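Local structure of anti-sigma-I factor RsgI3 (Clostridium thermocellum, 6QE7) at residues Tyr46-Thr51 against Met109-His114; Lys53-Tyr58 against Gly102-Ile107; Gly71-Val76 against Asp83-Gln88. The protein probably holds the sigma factor SigI3 inactive and, through the paired extracellular PA14 domains that make up this chain, binds pectin and other plant cell-wall material. All coordinates share one frame; numbering follows the deposited sequence.

Contact 1: Tyr46-Thr51 against Met109-His114. With CA (calcium ion), chain D.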
loop_
_atom_site.group_PDB
_atom_site.type_symbol
_atom_site.label_atom_id
_atom_site.label_comp_id
_atom_site.label_asym_id
_atom_site.label_seq_id
_atom_site.Cartn_x
_atom_site.Cartn_y
_atom_site.Cartn_z
ATOM N N TYR A 46 6.565 5.859 5.607
ATOM C CA TYR A 46 6.207 6.565 4.390
ATOM C C TYR A 46 7.164 6.113 3.297
ATOM O O TYR A 46 8.183 5.430 3.631
ATOM C CB TYR A 46 6.108 8.085 4.583
ATOM C CG TYR A 46 7.304 8.805 5.151
ATOM C CD1 TYR A 46 8.306 9.255 4.332
ATOM C CD2 TYR A 46 7.369 9.180 6.501
ATOM C CE1 TYR A 46 9.389 9.982 4.816
ATOM C CE2 TYR A 46 8.373 10.012 6.975
ATOM C CZ TYR A 46 9.425 10.362 6.147
ATOM O OH TYR A 46 10.480 11.130 6.591
ATOM N N SER A 47 6.764 6.407 2.058
ATOM C CA SER A 47 7.521 6.014 0.855
ATOM C C SER A 47 7.365 7.067 -0.224
ATOM O O SER A 47 6.362 7.780 -0.227
ATOM C CB SER A 47 7.195 4.617 0.365
ATOM O OG SER A 47 5.803 4.412 0.098
ATOM N N VAL A 48 8.392 7.099 -1.080
ATOM C CA VAL A 48 8.599 8.093 -2.134
ATOM C C VAL A 48 9.131 7.304 -3.312
ATOM O O VAL A 48 10.091 6.544 -3.145
ATOM C CB VAL A 48 9.573 9.237 -1.716
ATOM C CG1 VAL A 48 9.487 10.322 -2.731
ATOM C CG2 VAL A 48 9.279 9.827 -0.331
ATOM N N ARG A 49 8.558 7.613 -4.458
ATOM C CA ARG A 49 9.043 7.167 -5.754
ATOM C C ARG A 49 9.363 8.380 -6.623
ATOM O O ARG A 49 8.465 9.116 -6.942
ATOM C CB ARG A 49 7.993 6.346 -6.494
ATOM C CG ARG A 49 8.638 5.636 -7.684
ATOM C CD ARG A 49 7.610 4.896 -8.447
ATOM N NE ARG A 49 7.338 3.673 -7.758
ATOM C CZ ARG A 49 6.145 3.242 -7.336
ATOM N NH1 ARG A 49 5.080 4.005 -7.431
ATOM N NH2 ARG A 49 6.047 2.021 -6.818
ATOM N N TRP A 50 10.610 8.474 -7.052
ATOM C CA TRP A 50 11.089 9.511 -7.985
ATOM C C TRP A 50 11.280 8.864 -9.347
ATOM O O TRP A 50 11.917 7.815 -9.389
ATOM C CB TRP A 50 12.390 10.080 -7.482
ATOM C CG TRP A 50 12.274 10.897 -6.237
ATOM C CD1 TRP A 50 11.810 12.178 -6.171
ATOM C CD2 TRP A 50 12.775 10.582 -4.934
ATOM N NE1 TRP A 50 11.920 12.652 -4.908
ATOM C CE2 TRP A 50 12.463 11.693 -4.098
ATOM C CE3 TRP A 50 13.372 9.470 -4.334
ATOM C CZ2 TRP A 50 12.787 11.736 -2.725
ATOM C CZ3 TRP A 50 13.661 9.496 -2.964
ATOM C CH2 TRP A 50 13.339 10.602 -2.163
ATOM N N THR A 51 10.630 9.383 -10.382
ATOM C CA THR A 51 10.830 8.895 -11.765
ATOM C C THR A 51 11.035 10.043 -12.762
ATOM O O THR A 51 10.523 11.146 -12.569
ATOM C CB THR A 51 9.658 8.058 -12.228
ATOM O OG1 THR A 51 8.547 8.941 -12.300
ATOM C CG2 THR A 51 9.419 6.836 -11.355
ATOM N N MET A 109 13.954 5.863 -8.528
ATOM C CA MET A 109 14.469 5.631 -7.200
ATOM C C MET A 109 13.265 5.501 -6.282
ATOM O O MET A 109 12.458 6.424 -6.237
ATOM C CB MET A 109 15.391 6.772 -6.774
ATOM C CG MET A 109 15.815 6.630 -5.360
ATOM S SD MET A 109 17.218 7.767 -4.995
ATOM C CE MET A 109 17.355 7.623 -3.213
ATOM N N GLU A 110 13.191 4.352 -5.596
ATOM C CA GLU A 110 12.158 4.032 -4.579
ATOM C C GLU A 110 12.849 4.102 -3.246
ATOM O O GLU A 110 14.012 3.708 -3.154
ATOM C CB GLU A 110 11.518 2.662 -4.861
ATOM C CG GLU A 110 10.621 2.748 -6.078
ATOM C CD GLU A 110 9.916 1.453 -6.476
ATOM O OE1 GLU A 110 10.200 0.447 -5.897
ATOM O OE2 GLU A 110 9.033 1.527 -7.295
ATOM N N TYR A 111 12.158 4.688 -2.279
ATOM C CA TYR A 111 12.712 5.000 -0.961
ATOM C C TYR A 111 11.639 4.674 0.058
ATOM O O TYR A 111 10.459 4.964 -0.257
ATOM C CB TYR A 111 13.089 6.500 -0.949
ATOM C CG TYR A 111 13.185 7.010 0.457
ATOM C CD1 TYR A 111 14.300 6.753 1.225
ATOM C CD2 TYR A 111 12.097 7.597 1.059
ATOM C CE1 TYR A 111 14.370 7.105 2.553
ATOM C CE2 TYR A 111 12.152 7.967 2.382
ATOM C CZ TYR A 111 13.275 7.709 3.127
ATOM O OH TYR A 111 13.306 8.097 4.417
ATOM N N TYR A 112 12.006 4.278 1.284
ATOM C CA TYR A 112 11.014 4.318 2.366
ATOM C C TYR A 112 11.743 4.602 3.680
ATOM O O TYR A 112 12.955 4.435 3.824
ATOM C CB TYR A 112 10.233 3.009 2.431
ATOM C CG TYR A 112 10.953 1.899 3.156
ATOM C CD1 TYR A 112 11.871 1.085 2.520
ATOM C CD2 TYR A 112 10.682 1.622 4.491
ATOM C CE1 TYR A 112 12.520 0.042 3.190
ATOM C CE2 TYR A 112 11.278 0.556 5.163
ATOM C CZ TYR A 112 12.200 -0.256 4.513
ATOM O OH TYR A 112 12.848 -1.218 5.220
ATOM N N GLN A 113 10.970 5.180 4.560
ATOM C CA GLN A 113 11.201 5.405 5.998
ATOM C C GLN A 113 10.343 4.438 6.812
ATOM O O GLN A 113 9.082 4.300 6.562
ATOM C CB GLN A 113 10.843 6.869 6.324
ATOM C CG GLN A 113 10.377 7.059 7.773
ATOM C CD GLN A 113 11.459 7.022 8.808
ATOM O OE1 GLN A 113 12.431 6.277 8.713
ATOM N NE2 GLN A 113 11.365 7.951 9.769
ATOM N N HIS A 114 10.995 3.817 7.777
ATOM C CA HIS A 114 10.309 3.002 8.796
ATOM C C HIS A 114 10.063 3.894 10.018
ATOM O O HIS A 114 8.956 4.434 10.111
ATOM C CB HIS A 114 11.039 1.671 9.080
ATOM C CG HIS A 114 10.284 0.797 10.031
ATOM N ND1 HIS A 114 10.912 0.132 11.038
ATOM C CD2 HIS A 114 8.940 0.581 10.202
ATOM C CE1 HIS A 114 10.012 -0.492 11.799
ATOM N NE2 HIS A 114 8.777 -0.231 11.293
HETATM CA CA CA D . 14.348 5.487 9.603
HETATM O O HOH W 1 14.781 3.115 10.918
HETATM O O HOH W 2 16.455 4.780 11.212
#
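Glu110 OE2 is gripped by two nitrogens of Arg49, a side-on salt bridge in which both donors converge on one oxygen from the same face of the carboxylate. Arg49 NE is 2.8 Å from Glu110 OE2 and meets it on the anti side, though tilted out of the carboxylate plane, whereas Arg49 NH2, at 3.1 Å from the same OE2, stands above that plane. Seen from the arginine, the oxygen lies in plane at the guanidinium edge, but the carboxylate is turned 54° against the guanidinium. The chains run side by side; Glu110 stays extended beyond CG, while Arg49 bends at chi3 (-79°) and so brings its NE edge round to the acid. Arg49 NH1 has a second acid in Glu9 of strand 6-11, so the one cation is probably shared between two carboxylates.

Beneath this bridge is a regular antiparallel ladder in the first PA14 domain, a fold built from two antiparallel sheets. Three hydrogen-bonded pairs, Tyr46 with Gln113, Val48 with Tyr111 and Trp50 with Met109, carry two backbone bonds each, and their side chains share the face turned to strand 119-125. Here Met109 runs alongside the indole, its CG 3.9 Å from Trp50 CE3 and its sulfur in an oblique Met-aromatic contact. Trp50 CZ3 lies 3.7 Å from Tyr111 CB, and Val48 CG2 touches the edge of the Tyr111 ring.

The Tyr46 ring, with CG between the backbone N and the carbonyl carbon (chi1 55°), receives Gln113 over one face: Gln113 CB sits 3.8 Å from the ring centroid in a CH-pi contact. Beyond that, Gln113 bends at chi2 and delivers OE1 to a calcium ion at 2.3 Å, while its NE2 is hydrogen-bonded to nearby Arg116. Asp69, Asp70, Val115, Ala117 and two waters complete the metal's shell.

Contact 2: Lys53-Tyr58 against Gly102-Ile107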
loop_
_atom_site.group_PDB
_atom_site.type_symbol
_atom_site.label_atom_id
_atom_site.label_comp_id
_atom_site.label_asym_id
_atom_site.label_seq_id
_atom_site.Cartn_x
_atom_site.Cartn_y
_atom_site.Cartn_z
ATOM N N LYS A 53 14.085 11.042 -16.160
ATOM C CA LYS A 53 15.260 10.728 -17.013
ATOM C C LYS A 53 16.431 11.499 -16.464
ATOM O O LYS A 53 16.238 12.661 -15.975
ATOM C CB LYS A 53 14.924 11.078 -18.464
ATOM C CG LYS A 53 13.860 10.182 -19.071
ATOM C CD LYS A 53 13.333 10.751 -20.365
ATOM C CE LYS A 53 12.440 9.830 -21.156
ATOM N NZ LYS A 53 12.908 8.430 -21.070
ATOM N N VAL A 54 17.580 10.858 -16.432
ATOM C CA VAL A 54 18.872 11.486 -16.090
ATOM C C VAL A 54 19.684 11.588 -17.400
ATOM O O VAL A 54 19.459 10.714 -18.295
ATOM C CB VAL A 54 19.588 10.726 -14.977
ATOM C CG1 VAL A 54 19.915 9.287 -15.360
ATOM C CG2 VAL A 54 20.842 11.423 -14.515
ATOM N N GLU A 55 20.487 12.668 -17.544
ATOM C CA GLU A 55 21.320 12.978 -18.752
ATOM C C GLU A 55 22.763 13.195 -18.337
ATOM O O GLU A 55 23.134 14.228 -17.796
ATOM C CB GLU A 55 20.780 14.159 -19.522
ATOM C CG GLU A 55 21.758 14.740 -20.529
ATOM C CD GLU A 55 21.079 15.647 -21.537
ATOM O OE1 GLU A 55 19.818 15.570 -21.636
ATOM O OE2 GLU A 55 21.800 16.431 -22.221
ATOM N N PRO A 56 23.639 12.188 -18.467
ATOM C CA PRO A 56 25.018 12.400 -18.078
ATOM C C PRO A 56 25.667 13.463 -18.997
ATOM O O PRO A 56 25.192 13.720 -20.125
ATOM C CB PRO A 56 25.662 11.019 -18.258
ATOM C CG PRO A 56 24.795 10.382 -19.309
ATOM C CD PRO A 56 23.393 10.863 -19.066
ATOM N N ARG A 57 26.705 14.123 -18.476
ATOM C CA ARG A 57 27.426 15.152 -19.284
ATOM C C ARG A 57 28.490 14.460 -20.164
ATOM O O ARG A 57 28.747 15.005 -21.263
ATOM C CB ARG A 57 28.085 16.181 -18.361
ATOM C CG ARG A 57 27.152 16.932 -17.415
ATOM C CD ARG A 57 28.012 17.458 -16.271
ATOM N NE ARG A 57 27.436 18.608 -15.594
ATOM C CZ ARG A 57 27.052 18.641 -14.301
ATOM N NH1 ARG A 57 27.201 17.585 -13.507
ATOM N NH2 ARG A 57 26.530 19.754 -13.796
ATOM N N TYR A 58 29.080 13.338 -19.687
ATOM C CA TYR A 58 30.230 12.608 -20.281
ATOM C C TYR A 58 29.868 11.166 -20.694
ATOM O O TYR A 58 28.976 10.558 -20.061
ATOM C CB TYR A 58 31.329 12.609 -19.240
ATOM C CG TYR A 58 31.591 13.950 -18.595
ATOM C CD1 TYR A 58 32.047 15.046 -19.316
ATOM C CD2 TYR A 58 31.419 14.110 -17.230
ATOM C CE1 TYR A 58 32.300 16.262 -18.696
ATOM C CE2 TYR A 58 31.706 15.304 -16.591
ATOM C CZ TYR A 58 32.146 16.387 -17.330
ATOM O OH TYR A 58 32.381 17.548 -16.651
ATOM N N GLY A 102 24.813 13.161 -23.070
ATOM C CA GLY A 102 23.683 13.820 -23.750
ATOM C C GLY A 102 22.486 12.931 -24.009
ATOM O O GLY A 102 21.426 13.459 -24.425
ATOM N N LYS A 103 22.622 11.631 -23.790
ATOM C CA LYS A 103 21.473 10.697 -23.879
ATOM C C LYS A 103 20.676 10.796 -22.568
ATOM O O LYS A 103 21.312 10.979 -21.475
ATOM C CB LYS A 103 22.014 9.301 -24.233
ATOM C CG LYS A 103 22.673 9.159 -25.616
ATOM C CD LYS A 103 21.728 9.453 -26.796
ATOM C CE LYS A 103 22.383 9.937 -28.077
ATOM N NZ LYS A 103 22.621 11.403 -28.046
ATOM N N LYS A 104 19.345 10.785 -22.681
ATOM C CA LYS A 104 18.388 10.740 -21.533
ATOM C C LYS A 104 18.001 9.276 -21.198
ATOM O O LYS A 104 17.408 8.580 -22.056
ATOM C CB LYS A 104 17.121 11.510 -21.885
ATOM C CG LYS A 104 17.225 13.043 -21.828
ATOM C CD LYS A 104 15.930 13.701 -22.262
ATOM C CE LYS A 104 15.993 15.195 -22.493
ATOM N NZ LYS A 104 17.391 15.688 -22.602
ATOM N N TYR A 105 18.312 8.839 -19.984
ATOM C CA TYR A 105 18.097 7.443 -19.517
ATOM C C TYR A 105 16.965 7.454 -18.474
ATOM O O TYR A 105 16.960 8.361 -17.596
ATOM C CB TYR A 105 19.420 6.881 -18.989
ATOM C CG TYR A 105 20.535 6.709 -19.998
ATOM C CD1 TYR A 105 20.604 5.617 -20.861
ATOM C CD2 TYR A 105 21.562 7.633 -20.079
ATOM C CE1 TYR A 105 21.645 5.464 -21.778
ATOM C CE2 TYR A 105 22.604 7.487 -20.974
ATOM C CZ TYR A 105 22.662 6.409 -21.850
ATOM O OH TYR A 105 23.763 6.297 -22.703
ATOM N N ASP A 106 16.036 6.494 -18.515
ATOM C CA ASP A 106 15.069 6.259 -17.394
ATOM C C ASP A 106 15.833 6.131 -16.067
ATOM O O ASP A 106 16.923 5.589 -16.000
ATOM C CB ASP A 106 14.185 5.034 -17.588
ATOM C CG ASP A 106 13.218 5.204 -18.731
ATOM O OD1 ASP A 106 12.963 6.348 -19.116
ATOM O OD2 ASP A 106 12.727 4.192 -19.224
ATOM N N ILE A 107 15.337 6.815 -15.061
ATOM C CA ILE A 107 15.787 6.661 -13.671
ATOM C C ILE A 107 14.537 6.533 -12.773
ATOM O O ILE A 107 13.483 7.094 -13.058
ATOM C CB ILE A 107 16.750 7.785 -13.301
ATOM C CG1 ILE A 107 17.340 7.520 -11.923
ATOM C CG2 ILE A 107 16.042 9.132 -13.359
ATOM C CD1 ILE A 107 18.656 8.202 -11.672
#
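Lys53 and Asp106 run side by side in the same direction, and Glu55 slants across Lys104, so that two salt bridges of different build flank one antiparallel pairing. This is the end of the first PA14 domain's sheet where short strand 53-54 meets the start of strand 105-113; Val54 and Tyr105 form its hydrogen-bonded pair, with a backbone bond in each direction.

In the first bridge Lys53 NZ reaches Asp106 OD1 at 2.9 Å, nearly in line with the C-O bond, after the lysine chain has bent at its last torsion. In the second the acid is extended: Glu55 CG is anti to the backbone N (chi1 165°) and the rest of its chain continues straight, while Lys104 bends at its last torsion to bring NZ within 2.6 Å of Glu55 OE1. Lys104 also makes a cation-pi contact with Tyr140 in strand 139-141.

Val54 and Tyr105 share a face, where the contacts are largely apolar. Pro56 stands at about a right angle to Tyr105, its CD 3.8 Å from Tyr105 CD2 at the ring's edge and near its plane; the tyrosine hydroxyl is bonded to the backbone N of Glu100. Val54 CG1 meets Ile107 CD1 at 4.0 Å, and both residues lean on strand 119-125 of the facing sheet. Past the strands, Gly102, with its positive phi, turns its backbone N to Pro56 O at 3.0 Å in a nearly straight hydrogen bond.

Contact 3: Gly71-Val76 against Asp83-Gln88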
loop_
_atom_site.group_PDB
_atom_site.type_symbol
_atom_site.label_atom_id
_atom_site.label_comp_id
_atom_site.label_asym_id
_atom_site.label_seq_id
_atom_site.Cartn_x
_atom_site.Cartn_y
_atom_site.Cartn_z
ATOM N N GLY A 71 15.276 2.302 3.339
ATOM C CA GLY A 71 15.752 1.458 2.235
ATOM C C GLY A 71 15.584 2.135 0.903
ATOM O O GLY A 71 15.000 3.240 0.786
ATOM N N VAL A 72 16.163 1.515 -0.100
ATOM C CA VAL A 72 16.174 2.146 -1.443
ATOM C C VAL A 72 16.179 1.070 -2.505
ATOM O O VAL A 72 16.824 0.063 -2.328
ATOM C CB VAL A 72 17.381 3.083 -1.532
ATOM C CG1 VAL A 72 18.658 2.303 -1.271
ATOM C CG2 VAL A 72 17.458 3.881 -2.866
ATOM N N ARG A 73 15.707 1.417 -3.667
ATOM C CA ARG A 73 16.023 0.688 -4.893
ATOM C C ARG A 73 16.280 1.703 -5.997
ATOM O O ARG A 73 15.487 2.678 -6.099
ATOM C CB ARG A 73 14.839 -0.216 -5.275
ATOM C CG ARG A 73 14.571 -1.390 -4.349
ATOM C CD ARG A 73 13.614 -2.355 -5.065
ATOM N NE ARG A 73 13.727 -3.614 -4.349
ATOM C CZ ARG A 73 12.868 -4.058 -3.457
ATOM N NH1 ARG A 73 11.710 -3.420 -3.177
ATOM N NH2 ARG A 73 13.157 -5.233 -2.948
ATOM N N LEU A 74 17.352 1.512 -6.771
ATOM C CA LEU A 74 17.660 2.443 -7.890
ATOM C C LEU A 74 17.743 1.686 -9.179
ATOM O O LEU A 74 18.595 0.775 -9.256
ATOM C CB LEU A 74 19.006 3.157 -7.658
ATOM C CG LEU A 74 19.364 4.232 -8.686
ATOM C CD1 LEU A 74 18.292 5.282 -8.774
ATOM C CD2 LEU A 74 20.707 4.885 -8.351
ATOM N N TRP A 75 16.949 2.127 -10.154
ATOM C CA TRP A 75 17.026 1.693 -11.565
ATOM C C TRP A 75 17.558 2.846 -12.388
ATOM O O TRP A 75 17.004 3.984 -12.279
ATOM C CB TRP A 75 15.692 1.208 -12.168
ATOM C CG TRP A 75 15.069 0.029 -11.523
ATOM C CD1 TRP A 75 15.051 -1.232 -12.002
ATOM C CD2 TRP A 75 14.258 0.005 -10.341
ATOM N NE1 TRP A 75 14.356 -2.040 -11.158
ATOM C CE2 TRP A 75 13.808 -1.311 -10.165
ATOM C CE3 TRP A 75 13.912 0.949 -9.378
ATOM C CZ2 TRP A 75 12.995 -1.716 -9.106
ATOM C CZ3 TRP A 75 13.097 0.556 -8.341
ATOM C CH2 TRP A 75 12.663 -0.762 -8.190
ATOM N N VAL A 76 18.548 2.549 -13.222
ATOM C CA VAL A 76 18.978 3.447 -14.337
ATOM C C VAL A 76 18.953 2.624 -15.639
ATOM O O VAL A 76 19.470 1.514 -15.659
ATOM C CB VAL A 76 20.361 4.050 -14.047
ATOM C CG1 VAL A 76 20.860 4.905 -15.223
ATOM C CG2 VAL A 76 20.409 4.829 -12.748
ATOM N N ASP A 83 19.711 -2.416 -4.708
ATOM C CA ASP A 83 18.580 -3.176 -4.131
ATOM C C ASP A 83 18.904 -3.335 -2.660
ATOM O O ASP A 83 19.497 -4.315 -2.293
ATOM C CB ASP A 83 18.348 -4.520 -4.814
ATOM C CG ASP A 83 17.015 -5.152 -4.431
ATOM O OD1 ASP A 83 16.339 -4.612 -3.582
ATOM O OD2 ASP A 83 16.674 -6.177 -4.989
ATOM N N LYS A 84 18.473 -2.384 -1.848
ATOM C CA LYS A 84 18.752 -2.418 -0.399
ATOM C C LYS A 84 17.488 -2.027 0.348
ATOM O O LYS A 84 17.498 -0.951 1.027
ATOM C CB LYS A 84 19.901 -1.477 -0.087
ATOM C CG LYS A 84 21.231 -1.939 -0.630
ATOM C CD LYS A 84 21.659 -3.279 -0.139
ATOM C CE LYS A 84 22.994 -3.603 -0.782
ATOM N NZ LYS A 84 23.691 -4.605 0.019
ATOM N N TRP A 85 16.425 -2.778 0.111
ATOM C CA TRP A 85 15.103 -2.439 0.673
ATOM C C TRP A 85 14.991 -2.980 2.089
ATOM O O TRP A 85 14.576 -4.118 2.273
ATOM C CB TRP A 85 14.030 -3.075 -0.199
ATOM C CG TRP A 85 12.706 -2.409 -0.010
ATOM C CD1 TRP A 85 11.572 -2.975 0.482
ATOM C CD2 TRP A 85 12.330 -1.095 -0.448
ATOM N NE1 TRP A 85 10.541 -2.066 0.452
ATOM C CE2 TRP A 85 10.934 -0.948 -0.198
ATOM C CE3 TRP A 85 13.018 -0.010 -0.957
ATOM C CZ2 TRP A 85 10.273 0.255 -0.319
ATOM C CZ3 TRP A 85 12.349 1.192 -1.137
ATOM C CH2 TRP A 85 10.976 1.311 -0.845
ATOM N N LYS A 86 15.452 -2.217 3.069
ATOM C CA LYS A 86 15.627 -2.694 4.459
ATOM C C LYS A 86 15.738 -1.481 5.366
ATOM O O LYS A 86 15.970 -0.351 4.866
ATOM C CB LYS A 86 16.865 -3.581 4.633
ATOM C CG LYS A 86 18.186 -2.847 4.437
ATOM C CD LYS A 86 19.371 -3.741 4.389
ATOM C CE LYS A 86 20.683 -2.980 4.342
ATOM N NZ LYS A 86 21.785 -3.952 4.509
ATOM N N SER A 87 15.593 -1.791 6.637
ATOM C CA SER A 87 15.799 -0.937 7.801
ATOM C C SER A 87 17.308 -0.653 7.855
ATOM O O SER A 87 18.148 -1.601 7.875
ATOM C CB SER A 87 15.252 -1.619 9.020
ATOM O OG SER A 87 15.506 -0.869 10.165
ATOM N N GLN A 88 17.666 0.622 7.781
ATOM C CA GLN A 88 19.074 1.010 7.909
ATOM C C GLN A 88 19.147 2.477 8.313
ATOM O O GLN A 88 18.482 3.280 7.712
ATOM C CB GLN A 88 19.855 0.822 6.601
ATOM C CG GLN A 88 19.183 1.437 5.383
ATOM C CD GLN A 88 20.023 1.294 4.134
ATOM O OE1 GLN A 88 20.657 0.287 3.887
ATOM N NE2 GLN A 88 20.054 2.337 3.310
HETATM O O HOH W 3 14.911 -7.374 -3.864
#
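Arg73 is held by two residues at once, Asp83 at the edge of its guanidinium and Trp85 over one face. The ionic part is a salt bridge in which Arg73 NE lies 2.9 Å from Asp83 OD1, approaching from well above the carboxylate plane, while NH2 adds only a weak bond to the same oxygen. Arg73 NH2 also donates to a water 2.9 Å away. The side chains of Arg73 and Asp83 run side by side, but their flat groups are 61° apart, which fits this off-plane approach.

The stacking part is a cation-pi contact. The guanidinium lies almost flat on the indole, the planes 17° apart and the centres separated by 4.3 Å, and Arg73 NH1 rests 3.5 Å from Trp85 CG. The contact is off-centre, displaced toward the five-membered ring and CB. Trp85 takes up this position with CG anti to its backbone N (chi1 -160°).

The backbone part is short. Val72 and Lys84 form a hydrogen-bonded pair with two bonds, beyond which the chain bends through an inverse gamma turn centred on Trp85. Close by, Gly71 CA comes to 3.2 Å from Lys84 O, a tight approach with no side chain on the glycine to obstruct it.

These residues belong to the hairpin of strands 72-76 and 79-84. Val72 leans on Met109 of strand 105-113 and on Thr66 of strand 60-69 in the facing sheet, while the Trp85 ring meets the Tyr112 ring of strand 105-113.

The three contacts illustrate how one long strand can organise a sheet. Strand 105-113 pairs with strand 46-51 in contact 1 and with strand 53-54 in contact 2, while strand 72-76 of contact 3 is also its neighbour. Contacts 1 and 3 have centres about 9 Å apart and are joined by probable backbone bonds from Glu110 to Arg73 and from Tyr112 to Gly71; contact 2 lies about 21 Å from either. Along the chain they enclose one another, contact 3 innermost, then contact 2, then contact 1. All lie in the first PA14 domain, where strands distant in sequence are joined into one sheet, with a calcium site at the end where contacts 1 and 3 lie close together.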